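Local coordinates for TRAP-type transporter, periplasmic component (Cupriavidus necator, PDB 4P8B), which binds (S)-2-acetolactate and, as the periplasmic solute-binding component of a TRAP-type transporter, probably delivers it to the membrane permease for uptake, at residues A[96-101]-A[109-114]; A[183-188]-A[321-326]; A[125-130]-A[147-152]. One frame throughout, in Å; residues are numbered along the deposited sequence. Where two conformers were deposited one is given.

The three contacts show how a TRAP-family solute-binding protein packs its main sheet, a central loop and several helices together. Along the chain contact 1 comes first, then contact 3, then contact 2. The centres of contacts 2 and 3 each lie about 12 Å from that of contact 1, which touches both; contacts 2 and 3 have centres about 22 Å apart and do not touch. Contacts 1 and 3 reach the same five-stranded mixed sheet, through strands 93-97 and 144-154, and meet where F111 packs on W149 and L126. Contact 2 joins helices 181-189 and 317-327, and touches contact 1 through Y183 and W323. The loop 109-114 therefore packs against both other contacts, while 96-101 and 147-152 carry acetolactate-binding N100 and N152.

Contact 1. Residues A[96-101]-A[109-114]; sequences GSTINW and NLFSLP. With X2X ((2S)-2-hydroxy-2-methyl-3-oxobutanoic acid), chain D.
T98 and F111 meet because the first torsion of each sends a group across the gap: T98 has CG2 anti to its carbonyl carbon and OG1 between backbone N and carbonyl (chi1 58°), while F111 carries its ring beside its own backbone N (chi1 -60°). T98 CG2 comes obliquely to F111 CD2, 3.9 Å away, and the two side chains cross at about a right angle. The hydroxyl lies against the same ring carbon, but its polar bond goes to one bound water, which joins T98 OG1, at 2.7 Å, to S112 OG, at 3.0 Å, and links the polar ends of this buried contact indirectly. S112 OG also hydrogen-bonds to Y183 OH, and I99 CG1 packs beside S112 OG at 3.9 Å. On the ligand side, S97 is the N-cap of the short helix and its OG accepts from I99 N at 3.1 Å. N100 ND2 then donates to acetolactate OAC at 3.0 Å, nearly straight (169°), and N100 OD1 accepts from Q79 NE2, fixing the amide's rotation. Strand 93-97 runs into a pocket-lining helical turn, with P243 of strand 241-249 touching T98 and F111, and helix 181-189 packed against I99 and S112.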
loop_
_atom_site.group_PDB
_atom_site.type_symbol
_atom_site.label_atom_id
_atom_site.label_comp_id
_atom_site.label_asym_id
_atom_site.label_seq_id
_atom_site.Cartn_x
_atom_site.Cartn_y
_atom_site.Cartn_z
ATOM N N GLY A 96 -7.199 -0.773 4.145
ATOM C CA GLY A 96 -6.211 -1.765 3.783
ATOM C C GLY A 96 -5.356 -1.372 2.606
ATOM O O GLY A 96 -5.749 -0.579 1.765
ATOM N N SER A 97 -4.172 -1.957 2.550
ATOM C CA SER A 97 -3.323 -1.863 1.379
ATOM C C SER A 97 -3.705 -2.922 0.359
ATOM O O SER A 97 -3.942 -4.084 0.694
ATOM C CB SER A 97 -1.856 -2.068 1.749
ATOM O OG SER A 97 -1.093 -2.244 0.551
ATOM N N THR A 98 -3.699 -2.525 -0.902
ATOM C CA THR A 98 -3.950 -3.459 -1.986
ATOM C C THR A 98 -2.985 -4.653 -1.975
ATOM O O THR A 98 -3.355 -5.740 -2.433
ATOM C CB THR A 98 -3.933 -2.754 -3.349
ATOM O OG1 THR A 98 -2.671 -2.110 -3.537
ATOM C CG2 THR A 98 -5.052 -1.712 -3.435
ATOM N N ILE A 99 -1.767 -4.456 -1.471
ATOM C CA ILE A 99 -0.816 -5.542 -1.424
ATOM C C ILE A 99 -1.328 -6.676 -0.525
ATOM O O ILE A 99 -1.248 -7.858 -0.857
ATOM C CB ILE A 99 0.552 -5.050 -0.921
ATOM C CG1 ILE A 99 1.194 -4.154 -1.979
ATOM C CG2 ILE A 99 1.458 -6.250 -0.621
ATOM C CD1 ILE A 99 2.457 -3.473 -1.494
ATOM N N ASN A 100 -1.883 -6.309 0.619
ATOM C CA ASN A 100 -2.234 -7.299 1.627
ATOM C C ASN A 100 -3.437 -8.134 1.244
ATOM O O ASN A 100 -3.570 -9.270 1.703
ATOM C CB ASN A 100 -2.489 -6.613 2.957
ATOM C CG ASN A 100 -1.238 -6.002 3.533
ATOM O OD1 ASN A 100 -0.115 -6.446 3.245
ATOM N ND2 ASN A 100 -1.401 -4.922 4.267
ATOM N N TRP A 101 -4.279 -7.588 0.376
ATOM C CA TRP A 101 -5.492 -8.280 -0.060
ATOM C C TRP A 101 -5.312 -8.982 -1.409
ATOM O O TRP A 101 -6.201 -9.695 -1.887
ATOM C CB TRP A 101 -6.663 -7.301 -0.157
ATOM C CG TRP A 101 -7.041 -6.604 1.108
ATOM C CD1 TRP A 101 -6.628 -6.882 2.403
ATOM C CD2 TRP A 101 -7.905 -5.475 1.200
ATOM N NE1 TRP A 101 -7.205 -5.983 3.274
ATOM C CE2 TRP A 101 -8.002 -5.121 2.563
ATOM C CE3 TRP A 101 -8.637 -4.748 0.257
ATOM C CZ2 TRP A 101 -8.768 -4.046 2.988
ATOM C CZ3 TRP A 101 -9.399 -3.689 0.683
ATOM C CH2 TRP A 101 -9.461 -3.345 2.046
ATOM N N ASN A 109 -3.278 -7.092 -7.617
ATOM C CA ASN A 109 -1.892 -7.169 -8.068
ATOM C C ASN A 109 -1.555 -6.115 -9.144
ATOM O O ASN A 109 -0.394 -5.857 -9.399
ATOM C CB ASN A 109 -1.561 -8.552 -8.614
ATOM C CG ASN A 109 -1.431 -9.605 -7.542
ATOM O OD1 ASN A 109 -0.522 -9.559 -6.724
ATOM N ND2 ASN A 109 -2.322 -10.583 -7.568
ATOM N N LEU A 110 -2.562 -5.514 -9.763
ATOM C CA LEU A 110 -2.330 -4.508 -10.782
ATOM C C LEU A 110 -1.399 -3.409 -10.280
ATOM O O LEU A 110 -0.488 -2.977 -10.995
ATOM C CB LEU A 110 -3.662 -3.922 -11.234
ATOM C CG LEU A 110 -3.638 -2.999 -12.443
ATOM C CD1 LEU A 110 -4.909 -3.150 -13.263
ATOM C CD2 LEU A 110 -3.479 -1.552 -12.009
ATOM N N PHE A 111 -1.586 -2.977 -9.034
ATOM C CA PHE A 111 -0.776 -1.914 -8.489
ATOM C C PHE A 111 0.649 -2.353 -8.136
ATOM O O PHE A 111 1.535 -1.509 -7.884
ATOM C CB PHE A 111 -1.458 -1.283 -7.254
ATOM C CG PHE A 111 -2.805 -0.695 -7.556
ATOM C CD1 PHE A 111 -2.904 0.500 -8.274
ATOM C CD2 PHE A 111 -3.969 -1.324 -7.160
ATOM C CE1 PHE A 111 -4.131 1.041 -8.565
ATOM C CE2 PHE A 111 -5.204 -0.773 -7.470
ATOM C CZ PHE A 111 -5.277 0.403 -8.159
ATOM N N SER A 112 0.861 -3.669 -8.133
ATOM C CA SER A 112 2.155 -4.262 -7.845
ATOM C C SER A 112 2.935 -4.615 -9.108
ATOM O O SER A 112 4.021 -5.149 -9.009
ATOM C CB SER A 112 1.976 -5.527 -7.005
ATOM O OG SER A 112 1.337 -5.170 -5.787
ATOM N N LEU A 113 2.394 -4.365 -10.296
ATOM C CA LEU A 113 3.150 -4.648 -11.516
ATOM C C LEU A 113 4.366 -3.741 -11.608
ATOM O O LEU A 113 4.235 -2.524 -11.539
ATOM C CB LEU A 113 2.280 -4.423 -12.744
ATOM C CG LEU A 113 1.161 -5.427 -12.977
ATOM C CD1 LEU A 113 0.218 -4.900 -14.058
ATOM C CD2 LEU A 113 1.724 -6.784 -13.364
ATOM N N PRO A 114 5.559 -4.325 -11.765
ATOM C CA PRO A 114 6.764 -3.484 -11.675
ATOM C C PRO A 114 6.849 -2.482 -12.827
ATOM O O PRO A 114 6.744 -2.847 -13.988
ATOM C CB PRO A 114 7.914 -4.510 -11.703
ATOM C CG PRO A 114 7.311 -5.761 -12.315
ATOM C CD PRO A 114 5.864 -5.753 -11.882
HETATM O OAD X2X D . 3.901 -4.421 5.364
HETATM C CAH X2X D . 4.178 -3.311 4.806
HETATM O OAE X2X D . 5.314 -3.100 4.286
HETATM C CAI X2X D . 3.152 -2.228 4.737
HETATM C CAB X2X D . 2.925 -1.701 6.138
HETATM O OAF X2X D . 3.501 -1.259 3.789
HETATM C CAG X2X D . 1.918 -2.891 4.216
HETATM O OAC X2X D . 1.027 -3.241 4.990
HETATM C CAA X2X D . 1.778 -3.161 2.756
HETATM O O HOH W 1 -1.222 -4.056 -4.781
#

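Contact 2. Residues A[183-188]-A[321-326]; sequences YIETFN and DKWKKQ
E185 reaches from helix 181-189 to W323 and K322 of helix 317-327, and one carboxylate oxygen does most of the holding. W323 NE1 donates to E185 OE1 at 2.9 Å, an almost straight bond (169°) in which the oxygen lies near the indole plane, at the ring edge. K322 NZ forms a salt bridge to the same E185 OE1 at 3.2 Å. Indole and ammonium arrive from opposite faces of the carboxylate plane, so OE1 is clamped between two donors, and carboxylate and indole planes stand 57° apart. K322 gets there by a fully extended chain, its CG anti to the backbone N (chi1 171°).

The indole side is the tight one: E185 OE2 sits 3.5 Å from W323 CZ2, and W323 itself is buried. Toward solvent the grip slackens. K322 NZ makes a weak second bond of the salt bridge to E185 OE2 at 3.4 Å, and a water donates to E185 OE2 at 2.7 Å while accepting from Q326 NE2 and, weakly, from K322 NZ. The paired charges would be expected to favour an ionised carboxylate. W323 also packs on N109 and L113 of the 109-114 loop, whereas helix 181-189 rests through I184 and F187 on strands 174-177 and 193-196.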
loop_
_atom_site.group_PDB
_atom_site.type_symbol
_atom_site.label_atom_id
_atom_site.label_comp_id
_atom_site.label_asym_id
_atom_site.label_seq_id
_atom_site.Cartn_x
_atom_site.Cartn_y
_atom_site.Cartn_z
ATOM N N TYR A 183 5.699 -10.224 -5.491
ATOM C CA TYR A 183 6.898 -9.564 -4.986
ATOM C C TYR A 183 8.114 -10.499 -4.939
ATOM O O TYR A 183 9.243 -10.080 -5.222
ATOM C CB TYR A 183 6.645 -8.890 -3.616
ATOM C CG TYR A 183 5.826 -7.650 -3.795
ATOM C CD1 TYR A 183 6.414 -6.439 -4.121
ATOM C CD2 TYR A 183 4.429 -7.701 -3.746
ATOM C CE1 TYR A 183 5.647 -5.302 -4.347
ATOM C CE2 TYR A 183 3.661 -6.584 -3.980
ATOM C CZ TYR A 183 4.277 -5.386 -4.298
ATOM O OH TYR A 183 3.509 -4.278 -4.551
ATOM N N ILE A 184 7.890 -11.767 -4.619
ATOM C CA ILE A 184 8.975 -12.739 -4.663
ATOM C C ILE A 184 9.521 -12.846 -6.081
ATOM O O ILE A 184 10.727 -12.846 -6.286
ATOM C CB ILE A 184 8.518 -14.120 -4.170
ATOM C CG1 ILE A 184 8.186 -14.061 -2.668
ATOM C CG2 ILE A 184 9.582 -15.169 -4.429
ATOM C CD1 ILE A 184 9.380 -13.760 -1.782
ATOM N N GLU A 185 8.625 -12.925 -7.055
ATOM C CA GLU A 185 9.036 -13.052 -8.450
ATOM C C GLU A 185 9.759 -11.804 -8.958
ATOM O O GLU A 185 10.761 -11.918 -9.681
ATOM C CB GLU A 185 7.828 -13.385 -9.330
ATOM C CG GLU A 185 7.299 -14.778 -9.039
ATOM C CD GLU A 185 6.152 -15.180 -9.942
ATOM O OE1 GLU A 185 6.112 -14.729 -11.104
ATOM O OE2 GLU A 185 5.284 -15.956 -9.491
ATOM N N THR A 186 9.286 -10.620 -8.585
ATOM C CA THR A 186 9.949 -9.394 -9.009
ATOM C C THR A 186 11.379 -9.354 -8.499
ATOM O O THR A 186 12.312 -9.060 -9.249
ATOM C CB THR A 186 9.186 -8.170 -8.524
ATOM O OG1 THR A 186 7.928 -8.137 -9.210
ATOM C CG2 THR A 186 9.953 -6.879 -8.785
ATOM N N PHE A 187 11.565 -9.623 -7.212
ATOM C CA PHE A 187 12.915 -9.554 -6.654
ATOM C C PHE A 187 13.800 -10.716 -7.099
ATOM O O PHE A 187 15.019 -10.538 -7.252
ATOM C CB PHE A 187 12.859 -9.369 -5.137
ATOM C CG PHE A 187 12.567 -7.951 -4.744
ATOM C CD1 PHE A 187 13.579 -7.012 -4.725
ATOM C CD2 PHE A 187 11.276 -7.542 -4.437
ATOM C CE1 PHE A 187 13.323 -5.692 -4.425
ATOM C CE2 PHE A 187 11.020 -6.227 -4.128
ATOM C CZ PHE A 187 12.037 -5.310 -4.113
ATOM N N ASN A 188 13.226 -11.888 -7.353
ATOM C CA ASN A 188 13.991 -12.983 -7.962
ATOM C C ASN A 188 14.544 -12.566 -9.330
ATOM O O ASN A 188 15.671 -12.902 -9.671
ATOM C CB ASN A 188 13.146 -14.251 -8.153
ATOM C CG ASN A 188 12.835 -14.968 -6.863
ATOM O OD1 ASN A 188 13.417 -14.697 -5.825
ATOM N ND2 ASN A 188 11.918 -15.920 -6.935
ATOM N N ASP A 321 4.715 -9.186 -17.690
ATOM C CA ASP A 321 3.898 -9.813 -18.718
ATOM C C ASP A 321 3.152 -11.024 -18.158
ATOM O O ASP A 321 1.972 -11.251 -18.474
ATOM C CB ASP A 321 4.777 -10.240 -19.899
ATOM C CG ASP A 321 5.361 -9.064 -20.664
ATOM O OD1 ASP A 321 4.842 -7.932 -20.543
ATOM O OD2 ASP A 321 6.349 -9.285 -21.400
ATOM N N LYS A 322 3.840 -11.804 -17.326
ATOM C CA LYS A 322 3.237 -12.971 -16.704
ATOM C C LYS A 322 2.038 -12.567 -15.845
ATOM O O LYS A 322 0.946 -13.141 -15.962
ATOM C CB LYS A 322 4.278 -13.714 -15.857
ATOM C CG LYS A 322 3.687 -14.817 -14.987
ATOM C CD LYS A 322 4.778 -15.560 -14.218
ATOM C CE LYS A 322 4.165 -16.667 -13.365
ATOM N NZ LYS A 322 5.155 -17.381 -12.522
ATOM N N TRP A 323 2.232 -11.575 -14.978
ATOM C CA TRP A 323 1.174 -11.184 -14.061
ATOM C C TRP A 323 0.057 -10.380 -14.733
ATOM O O TRP A 323 -1.091 -10.402 -14.286
ATOM C CB TRP A 323 1.772 -10.482 -12.819
ATOM C CG TRP A 323 2.394 -11.499 -11.941
ATOM C CD1 TRP A 323 3.634 -12.064 -12.084
ATOM C CD2 TRP A 323 1.801 -12.116 -10.808
ATOM N NE1 TRP A 323 3.840 -13.000 -11.108
ATOM C CE2 TRP A 323 2.727 -13.057 -10.311
ATOM C CE3 TRP A 323 0.565 -11.983 -10.170
ATOM C CZ2 TRP A 323 2.467 -13.829 -9.191
ATOM C CZ3 TRP A 323 0.308 -12.751 -9.067
ATOM C CH2 TRP A 323 1.240 -13.679 -8.599
ATOM N N LYS A 324 0.389 -9.705 -15.830
ATOM C CA LYS A 324 -0.628 -9.036 -16.645
ATOM C C LYS A 324 -1.688 -10.031 -17.097
ATOM O O LYS A 324 -2.877 -9.750 -17.032
ATOM C CB LYS A 324 0.027 -8.370 -17.867
ATOM C CG LYS A 324 -0.951 -7.818 -18.925
ATOM C CD LYS A 324 -0.233 -6.843 -19.859
ATOM C CE LYS A 324 -1.160 -6.275 -20.950
ATOM N NZ LYS A 324 -0.443 -5.272 -21.781
ATOM N N LYS A 325 -1.258 -11.214 -17.512
ATOM C CA LYS A 325 -2.195 -12.263 -17.886
ATOM C C LYS A 325 -2.984 -12.800 -16.688
ATOM O O LYS A 325 -4.168 -13.116 -16.804
ATOM C CB LYS A 325 -1.456 -13.415 -18.555
ATOM C CG LYS A 325 -0.844 -13.028 -19.887
ATOM C CD LYS A 325 -0.203 -14.216 -20.567
ATOM C CE LYS A 325 0.187 -13.882 -22.005
ATOM N NZ LYS A 325 1.330 -12.921 -22.076
ATOM N N GLN A 326 -2.324 -12.909 -15.539
ATOM C CA GLN A 326 -2.975 -13.425 -14.339
ATOM C C GLN A 326 -4.047 -12.488 -13.796
ATOM O O GLN A 326 -5.110 -12.927 -13.355
ATOM C CB GLN A 326 -1.944 -13.679 -13.252
ATOM C CG GLN A 326 -1.010 -14.824 -13.558
ATOM C CD GLN A 326 -0.275 -15.289 -12.321
ATOM O OE1 GLN A 326 -0.749 -15.093 -11.198
ATOM N NE2 GLN A 326 0.889 -15.902 -12.515
HETATM O O HOH W 2 2.957 -16.923 -10.419
#

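Contact 3. Residues A[125-130]-A[147-152]; sequences ALTQGE and LAWGEN
T127 and W149 face each other from two kinds of backbone, the last turn of helix 120-127 and the extended strand 144-154, with their CA atoms 7.1 Å apart. Beyond T127, G129 N bonds back to L126 O and G129 takes the N-cap position of the next helix. Both residues aim their CB toward the opposing segment. The T127 side chain lies over one face of the indole: CB stands 3.8 Å from the centroid of the five-membered ring of W149, only 12° off its normal, a CH-pi contact. The methyl extends the cover over the six-membered ring, with T127 CG2 3.7 Å from W149 CE3. A chi1 of 60° places CG2 on the indole and turns OG1 back to weak hydrogen bonds with L123 O and D124 O. F136 stacks with the same indole. T127 O approaches W149 NE1 to 3.3 Å, but the angle is too poor for a hydrogen bond. The W149 side chain is about 13 Å from the bound acetolactate, to which N152 of the same strand makes a weak hydrogen bond. Cohesion here thus rests on dispersion and weak CH-pi attraction, joining a helix end to an edge strand.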
loop_
_atom_site.group_PDB
_atom_site.type_symbol
_atom_site.label_atom_id
_atom_site.label_comp_id
_atom_site.label_asym_id
_atom_site.label_seq_id
_atom_site.Cartn_x
_atom_site.Cartn_y
_atom_site.Cartn_z
ATOM N N ALA A 125 -4.724 8.374 -12.140
ATOM C CA ALA A 125 -5.457 8.002 -13.351
ATOM C C ALA A 125 -6.100 6.633 -13.201
ATOM O O ALA A 125 -7.129 6.374 -13.812
ATOM C CB ALA A 125 -4.554 8.040 -14.563
ATOM N N LEU A 126 -5.503 5.773 -12.403
ATOM C CA LEU A 126 -6.075 4.458 -12.141
ATOM C C LEU A 126 -7.180 4.544 -11.103
ATOM O O LEU A 126 -8.317 4.135 -11.361
ATOM C CB LEU A 126 -5.000 3.460 -11.728
ATOM C CG LEU A 126 -3.841 3.303 -12.710
ATOM C CD1 LEU A 126 -2.982 2.138 -12.282
ATOM C CD2 LEU A 126 -4.345 3.121 -14.112
ATOM N N THR A 127 -6.870 5.082 -9.932
ATOM C CA THR A 127 -7.840 5.033 -8.848
ATOM C C THR A 127 -9.072 5.878 -9.159
ATOM O O THR A 127 -10.187 5.536 -8.741
ATOM C CB THR A 127 -7.239 5.533 -7.542
ATOM O OG1 THR A 127 -6.808 6.884 -7.738
ATOM C CG2 THR A 127 -6.062 4.653 -7.081
ATOM N N GLN A 128 -8.901 6.965 -9.917
ATOM C CA GLN A 128 -9.999 7.887 -10.179
ATOM C C GLN A 128 -10.689 7.579 -11.501
ATOM O O GLN A 128 -11.632 8.262 -11.861
ATOM C CB GLN A 128 -9.500 9.338 -10.167
ATOM C CG GLN A 128 -8.860 9.701 -8.842
ATOM C CD GLN A 128 -8.089 11.001 -8.859
ATOM O OE1 GLN A 128 -7.933 11.639 -9.898
ATOM N NE2 GLN A 128 -7.564 11.385 -7.694
ATOM N N GLY A 129 -10.239 6.542 -12.211
ATOM C CA GLY A 129 -10.752 6.222 -13.532
ATOM C C GLY A 129 -11.418 4.857 -13.641
ATOM O O GLY A 129 -11.844 4.277 -12.638
ATOM N N GLU A 130 -11.524 4.333 -14.857
ATOM C CA GLU A 130 -12.242 3.088 -15.068
ATOM C C GLU A 130 -11.580 1.908 -14.361
ATOM O O GLU A 130 -12.253 0.947 -13.986
ATOM C CB GLU A 130 -12.427 2.802 -16.568
ATOM C CG GLU A 130 -11.222 2.257 -17.300
ATOM C CD GLU A 130 -11.471 2.115 -18.803
ATOM O OE1 GLU A 130 -12.540 1.590 -19.185
ATOM O OE2 GLU A 130 -10.595 2.534 -19.590
ATOM N N LEU A 147 -15.444 1.974 -0.374
ATOM C CA LEU A 147 -16.020 3.304 -0.242
ATOM C C LEU A 147 -15.120 4.447 -0.712
ATOM O O LEU A 147 -15.616 5.502 -1.090
ATOM C CB LEU A 147 -16.393 3.556 1.213
ATOM C CG LEU A 147 -17.439 2.595 1.795
ATOM C CD1 LEU A 147 -17.677 2.914 3.266
ATOM C CD2 LEU A 147 -18.766 2.613 1.024
ATOM N N ALA A 148 -13.803 4.278 -0.605
ATOM C CA ALA A 148 -12.885 5.347 -0.964
ATOM C C ALA A 148 -11.480 4.822 -1.096
ATOM O O ALA A 148 -11.163 3.728 -0.633
ATOM C CB ALA A 148 -12.909 6.436 0.088
ATOM N N TRP A 149 -10.648 5.633 -1.740
ATOM C CA TRP A 149 -9.227 5.377 -1.893
ATOM C C TRP A 149 -8.396 6.274 -0.995
ATOM O O TRP A 149 -8.683 7.465 -0.826
ATOM C CB TRP A 149 -8.780 5.646 -3.340
ATOM C CG TRP A 149 -9.393 4.760 -4.385
ATOM C CD1 TRP A 149 -10.540 4.993 -5.089
ATOM C CD2 TRP A 149 -8.904 3.495 -4.822
ATOM N NE1 TRP A 149 -10.783 3.948 -5.933
ATOM C CE2 TRP A 149 -9.796 3.018 -5.804
ATOM C CE3 TRP A 149 -7.781 2.720 -4.488
ATOM C CZ2 TRP A 149 -9.611 1.791 -6.446
ATOM C CZ3 TRP A 149 -7.596 1.521 -5.142
ATOM C CH2 TRP A 149 -8.515 1.061 -6.106
ATOM N N GLY A 150 -7.341 5.679 -0.451
ATOM C CA GLY A 150 -6.244 6.396 0.185
ATOM C C GLY A 150 -4.947 6.001 -0.483
ATOM O O GLY A 150 -4.917 5.518 -1.609
ATOM N N GLU A 151 -3.852 6.196 0.241
ATOM C CA GLU A 151 -2.521 5.943 -0.308
ATOM C C GLU A 151 -1.506 5.563 0.743
ATOM O O GLU A 151 -1.413 6.188 1.794
ATOM C CB GLU A 151 -2.035 7.189 -1.034
ATOM C CG GLU A 151 -0.704 7.013 -1.778
ATOM C CD GLU A 151 -0.587 8.005 -2.895
ATOM O OE1 GLU A 151 -1.526 8.042 -3.700
ATOM O OE2 GLU A 151 0.387 8.785 -2.937
ATOM N N ASN A 152 -0.723 4.525 0.452
ATOM C CA ASN A 152 0.510 4.265 1.198
ATOM C C ASN A 152 1.614 5.001 0.439
ATOM O O ASN A 152 2.151 5.981 0.951
ATOM C CB ASN A 152 0.733 2.765 1.328
ATOM C CG ASN A 152 1.466 2.378 2.617
ATOM O OD1 ASN A 152 1.612 3.178 3.550
ATOM N ND2 ASN A 152 1.897 1.142 2.670
#